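Local coordinates for protein glycogen synthase (Cyanobacterium sp. CLg1, PDB 6GNF) that is a two-domain glycosyltransferase of the starch and bacterial glycogen synthase family and binds adenosine-5'-diphosphate and a glycan, at residues Leu176-Tyr184 and Leu217-Leu227. Numbering follows the deposited sequence.
Sequences LLPLYLKEY and LNLPAKYLSDL
Leu-219 pushes its isobutyl end into a hollow on helix 177-186, between Leu-179, Tyr-180 and Glu-183. Its CD1 lies 3.9 Å from Leu-179 CD2. Its CD2 turns to the Tyr-180 ring, 3.7 Å from CE1, and the leucine side chain runs nearly perpendicular to that of the tyrosine. Leu-179 is the matching bump from the helix. Its CD2 enters the recess beside Tyr-223, 3.7 Å from CB, and the leucine and the tyrosine run antiparallel alongside each other. Leu-176 extends the apolar seam: CD1 meets Leu-217 CD2 and CD2 meets Leu-227 CD2.

Two tyrosines of the helix reach the loop with their hydroxyls. Tyr-180 OH donates to Leu-217 O at 2.6 Å, in the carbonyl plane and on a lone pair. Tyr-184 OH donates to Asn-218 O at 2.8 Å, tilted 24° from the carbonyl plane. Tyr-180 CD1 lies over one face of the Tyr-184 ring, toward its rim. Successive carbonyls of the loop are thus both gripped.

Glu-183 has CG anti to the backbone N (chi1 -172°) and then bends, which lays its carboxylate against the proline ring, with Glu-183 CD 3.5 Å from Pro-220 CG. Glu-183 OE1 lies in plane at the edge of the Tyr-223 ring, 3.1 Å from Tyr-223 OH. The carboxylate and ring planes are 79° apart. A water bridges OE1 to Lys-222 NZ.

Helix 257-264 packs beside Leu-176, Leu-179 and Leu-227, and helix 132-144 backs Tyr-180. The contact is peripheral packing in the N-terminal Rossmann-like domain of a GT-B fold, where a helix following a central parallel strand, 166-170, holds a long connection.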
loop_
_atom_site.group_PDB
_atom_site.type_symbol
_atom_site.label_atom_id
_atom_site.label_comp_id
_atom_site.label_asym_id
_atom_site.label_seq_id
_atom_site.Cartn_x
_atom_site.Cartn_y
_atom_site.Cartn_z
ATOM N N LEU A 176 -12.572 5.778 -11.312
ATOM C CA LEU A 176 -13.706 6.162 -12.167
ATOM C C LEU A 176 -14.978 6.491 -11.371
ATOM O O LEU A 176 -15.940 7.021 -11.915
ATOM C CB LEU A 176 -14.039 5.065 -13.174
ATOM C CG LEU A 176 -12.969 4.655 -14.179
ATOM C CD1 LEU A 176 -13.491 3.470 -14.977
ATOM C CD2 LEU A 176 -12.588 5.788 -15.107
ATOM N N LEU A 177 -14.999 6.185 -10.084
ATOM C CA LEU A 177 -16.195 6.434 -9.270
ATOM C C LEU A 177 -16.718 7.884 -9.347
ATOM O O LEU A 177 -17.929 8.106 -9.391
ATOM C CB LEU A 177 -15.951 6.020 -7.816
ATOM C CG LEU A 177 -17.131 6.186 -6.855
ATOM C CD1 LEU A 177 -17.130 5.085 -5.803
ATOM C CD2 LEU A 177 -17.118 7.560 -6.192
ATOM N N PRO A 178 -15.816 8.879 -9.339
ATOM C CA PRO A 178 -16.284 10.260 -9.478
ATOM C C PRO A 178 -16.985 10.541 -10.806
ATOM O O PRO A 178 -17.916 11.344 -10.846
ATOM C CB PRO A 178 -15.002 11.083 -9.367
ATOM C CG PRO A 178 -14.067 10.227 -8.591
ATOM C CD PRO A 178 -14.377 8.824 -9.024
ATOM N N LEU A 179 -16.573 9.856 -11.867
ATOM C CA LEU A 179 -17.212 10.027 -13.165
ATOM C C LEU A 179 -18.602 9.408 -13.147
ATOM O O LEU A 179 -19.563 10.019 -13.623
ATOM C CB LEU A 179 -16.375 9.421 -14.298
ATOM C CG LEU A 179 -15.133 10.221 -14.707
ATOM C CD1 LEU A 179 -14.058 10.187 -13.637
ATOM C CD2 LEU A 179 -14.567 9.703 -16.017
ATOM N N TYR A 180 -18.717 8.194 -12.614
ATOM C CA TYR A 180 -20.013 7.532 -12.511
ATOM C C TYR A 180 -20.960 8.286 -11.576
ATOM O O TYR A 180 -22.155 8.385 -11.858
ATOM C CB TYR A 180 -19.866 6.088 -12.038
ATOM C CG TYR A 180 -19.215 5.177 -13.048
ATOM C CD1 TYR A 180 -19.759 5.011 -14.314
ATOM C CD2 TYR A 180 -18.064 4.467 -12.738
ATOM C CE1 TYR A 180 -19.168 4.171 -15.248
ATOM C CE2 TYR A 180 -17.464 3.625 -13.664
ATOM C CZ TYR A 180 -18.014 3.481 -14.917
ATOM O OH TYR A 180 -17.419 2.644 -15.837
ATOM N N LEU A 181 -20.423 8.828 -10.485
ATOM C CA LEU A 181 -21.209 9.652 -9.565
ATOM C C LEU A 181 -21.892 10.792 -10.311
ATOM O O LEU A 181 -23.080 11.056 -10.120
ATOM C CB LEU A 181 -20.318 10.239 -8.465
ATOM C CG LEU A 181 -20.989 11.208 -7.497
ATOM C CD1 LEU A 181 -22.144 10.534 -6.771
ATOM C CD2 LEU A 181 -19.992 11.762 -6.501
ATOM N N LYS A 182 -21.122 11.499 -11.126
ATOM C CA LYS A 182 -21.666 12.599 -11.923
ATOM C C LYS A 182 -22.652 12.132 -12.971
ATOM O O LYS A 182 -23.725 12.716 -13.124
ATOM C CB LYS A 182 -20.551 13.358 -12.619
ATOM C CG LYS A 182 -19.745 14.169 -11.647
ATOM C CD LYS A 182 -18.589 14.869 -12.318
ATOM C CE LYS A 182 -17.839 15.670 -11.277
ATOM N NZ LYS A 182 -16.678 16.332 -11.896
ATOM N N GLU A 183 -22.266 11.112 -13.727
ATOM C CA GLU A 183 -23.036 10.722 -14.897
ATOM C C GLU A 183 -24.313 9.974 -14.552
ATOM O O GLU A 183 -25.362 10.309 -15.078
ATOM C CB GLU A 183 -22.175 9.895 -15.853
ATOM C CG GLU A 183 -22.829 9.604 -17.196
ATOM C CD GLU A 183 -23.245 10.857 -17.959
ATOM O OE1 GLU A 183 -22.667 11.953 -17.739
ATOM O OE2 GLU A 183 -24.149 10.746 -18.806
ATOM N N TYR A 184 -24.225 8.991 -13.668
ATOM C CA TYR A 184 -25.359 8.128 -13.364
ATOM C C TYR A 184 -26.246 8.652 -12.240
ATOM O O TYR A 184 -27.394 8.268 -12.169
ATOM C CB TYR A 184 -24.868 6.736 -12.952
ATOM C CG TYR A 184 -24.189 5.900 -14.023
ATOM C CD1 TYR A 184 -23.895 6.405 -15.294
ATOM C CD2 TYR A 184 -23.802 4.591 -13.733
ATOM C CE1 TYR A 184 -23.261 5.616 -16.248
ATOM C CE2 TYR A 184 -23.176 3.793 -14.683
ATOM C CZ TYR A 184 -22.899 4.305 -15.934
ATOM O OH TYR A 184 -22.268 3.501 -16.855
ATOM N N LEU A 217 -16.295 1.128 -20.575
ATOM C CA LEU A 217 -16.563 1.970 -19.402
ATOM C C LEU A 217 -18.017 2.433 -19.283
ATOM O O LEU A 217 -18.440 2.837 -18.212
ATOM C CB LEU A 217 -15.635 3.190 -19.418
ATOM C CG LEU A 217 -14.138 2.864 -19.465
ATOM C CD1 LEU A 217 -13.316 4.139 -19.433
ATOM C CD2 LEU A 217 -13.752 1.951 -18.314
ATOM N N ASN A 218 -18.777 2.356 -20.373
ATOM C CA ASN A 218 -20.145 2.893 -20.427
ATOM C C ASN A 218 -20.251 4.326 -19.943
ATOM O O ASN A 218 -21.105 4.642 -19.102
ATOM C CB ASN A 218 -21.118 2.021 -19.631
ATOM C CG ASN A 218 -21.221 0.623 -20.183
ATOM O OD1 ASN A 218 -21.827 0.391 -21.232
ATOM N ND2 ASN A 218 -20.656 -0.329 -19.459
ATOM N N LEU A 219 -19.374 5.170 -20.477
ATOM C CA LEU A 219 -19.411 6.587 -20.206
ATOM C C LEU A 219 -19.512 7.330 -21.523
ATOM O O LEU A 219 -18.909 6.924 -22.521
ATOM C CB LEU A 219 -18.146 7.013 -19.482
ATOM C CG LEU A 219 -18.017 6.583 -18.030
ATOM C CD1 LEU A 219 -16.596 6.810 -17.552
ATOM C CD2 LEU A 219 -19.000 7.338 -17.146
ATOM N N PRO A 220 -20.233 8.457 -21.522
ATOM C CA PRO A 220 -20.320 9.250 -22.732
ATOM C C PRO A 220 -19.010 9.966 -23.063
ATOM O O PRO A 220 -18.075 9.953 -22.263
ATOM C CB PRO A 220 -21.441 10.240 -22.422
ATOM C CG PRO A 220 -21.444 10.365 -20.943
ATOM C CD PRO A 220 -20.947 9.070 -20.388
ATOM N N ALA A 221 -18.941 10.514 -24.270
ATOM C CA ALA A 221 -17.718 11.079 -24.793
ATOM C C ALA A 221 -17.284 12.342 -24.065
ATOM O O ALA A 221 -16.148 12.769 -24.248
ATOM C CB ALA A 221 -17.862 11.359 -26.282
ATOM N N LYS A 222 -18.158 12.942 -23.256
ATOM C CA LYS A 222 -17.763 14.140 -22.514
ATOM C C LYS A 222 -16.644 13.858 -21.514
ATOM O O LYS A 222 -15.973 14.773 -21.089
ATOM C CB LYS A 222 -18.953 14.801 -21.816
ATOM C CG LYS A 222 -19.563 13.988 -20.700
ATOM C CD LYS A 222 -20.876 14.590 -20.236
ATOM C CE LYS A 222 -20.660 15.750 -19.279
ATOM N NZ LYS A 222 -21.979 16.281 -18.828
ATOM N N TYR A 223 -16.441 12.598 -21.131
ATOM C CA TYR A 223 -15.331 12.245 -20.235
ATOM C C TYR A 223 -14.065 11.781 -20.967
ATOM O O TYR A 223 -13.071 11.421 -20.333
ATOM C CB TYR A 223 -15.778 11.190 -19.236
ATOM C CG TYR A 223 -16.938 11.654 -18.395
ATOM C CD1 TYR A 223 -16.748 12.503 -17.306
ATOM C CD2 TYR A 223 -18.227 11.270 -18.702
ATOM C CE1 TYR A 223 -17.822 12.941 -16.542
ATOM C CE2 TYR A 223 -19.299 11.700 -17.948
ATOM C CZ TYR A 223 -19.093 12.532 -16.873
ATOM O OH TYR A 223 -20.193 12.926 -16.150
ATOM N N LEU A 224 -14.097 11.803 -22.295
ATOM C CA LEU A 224 -13.020 11.256 -23.103
ATOM C C LEU A 224 -11.733 12.055 -22.939
ATOM O O LEU A 224 -10.645 11.488 -22.827
ATOM C CB LEU A 224 -13.416 11.254 -24.574
ATOM C CG LEU A 224 -13.336 9.932 -25.317
ATOM C CD1 LEU A 224 -13.676 10.186 -26.781
ATOM C CD2 LEU A 224 -11.963 9.301 -25.174
ATOM N N SER A 225 -11.867 13.373 -22.937
ATOM C CA SER A 225 -10.729 14.249 -22.749
ATOM C C SER A 225 -10.042 14.058 -21.392
ATOM O O SER A 225 -8.814 14.054 -21.318
ATOM C CB SER A 225 -11.156 15.704 -22.924
ATOM O OG SER A 225 -10.099 16.570 -22.580
ATOM N N ASP A 226 -10.829 13.907 -20.330
ATOM C CA ASP A 226 -10.286 13.668 -18.991
ATOM C C ASP A 226 -9.519 12.338 -18.929
ATOM O O ASP A 226 -8.482 12.243 -18.286
ATOM C CB ASP A 226 -11.400 13.644 -17.945
ATOM C CG ASP A 226 -12.005 15.007 -17.675
ATOM O OD1 ASP A 226 -11.376 16.042 -17.962
ATOM O OD2 ASP A 226 -13.142 15.029 -17.151
ATOM N N LEU A 227 -10.031 11.326 -19.626
ATOM C CA LEU A 227 -9.400 10.008 -19.669
ATOM C C LEU A 227 -8.172 9.955 -20.582
ATOM O O LEU A 227 -7.348 9.055 -20.480
ATOM C CB LEU A 227 -10.408 8.958 -20.138
ATOM C CG LEU A 227 -11.446 8.559 -19.089
ATOM C CD1 LEU A 227 -12.703 8.007 -19.742
ATOM C CD2 LEU A 227 -10.851 7.548 -18.126
HETATM O O HOH W 1 -24.108 14.527 -17.866
#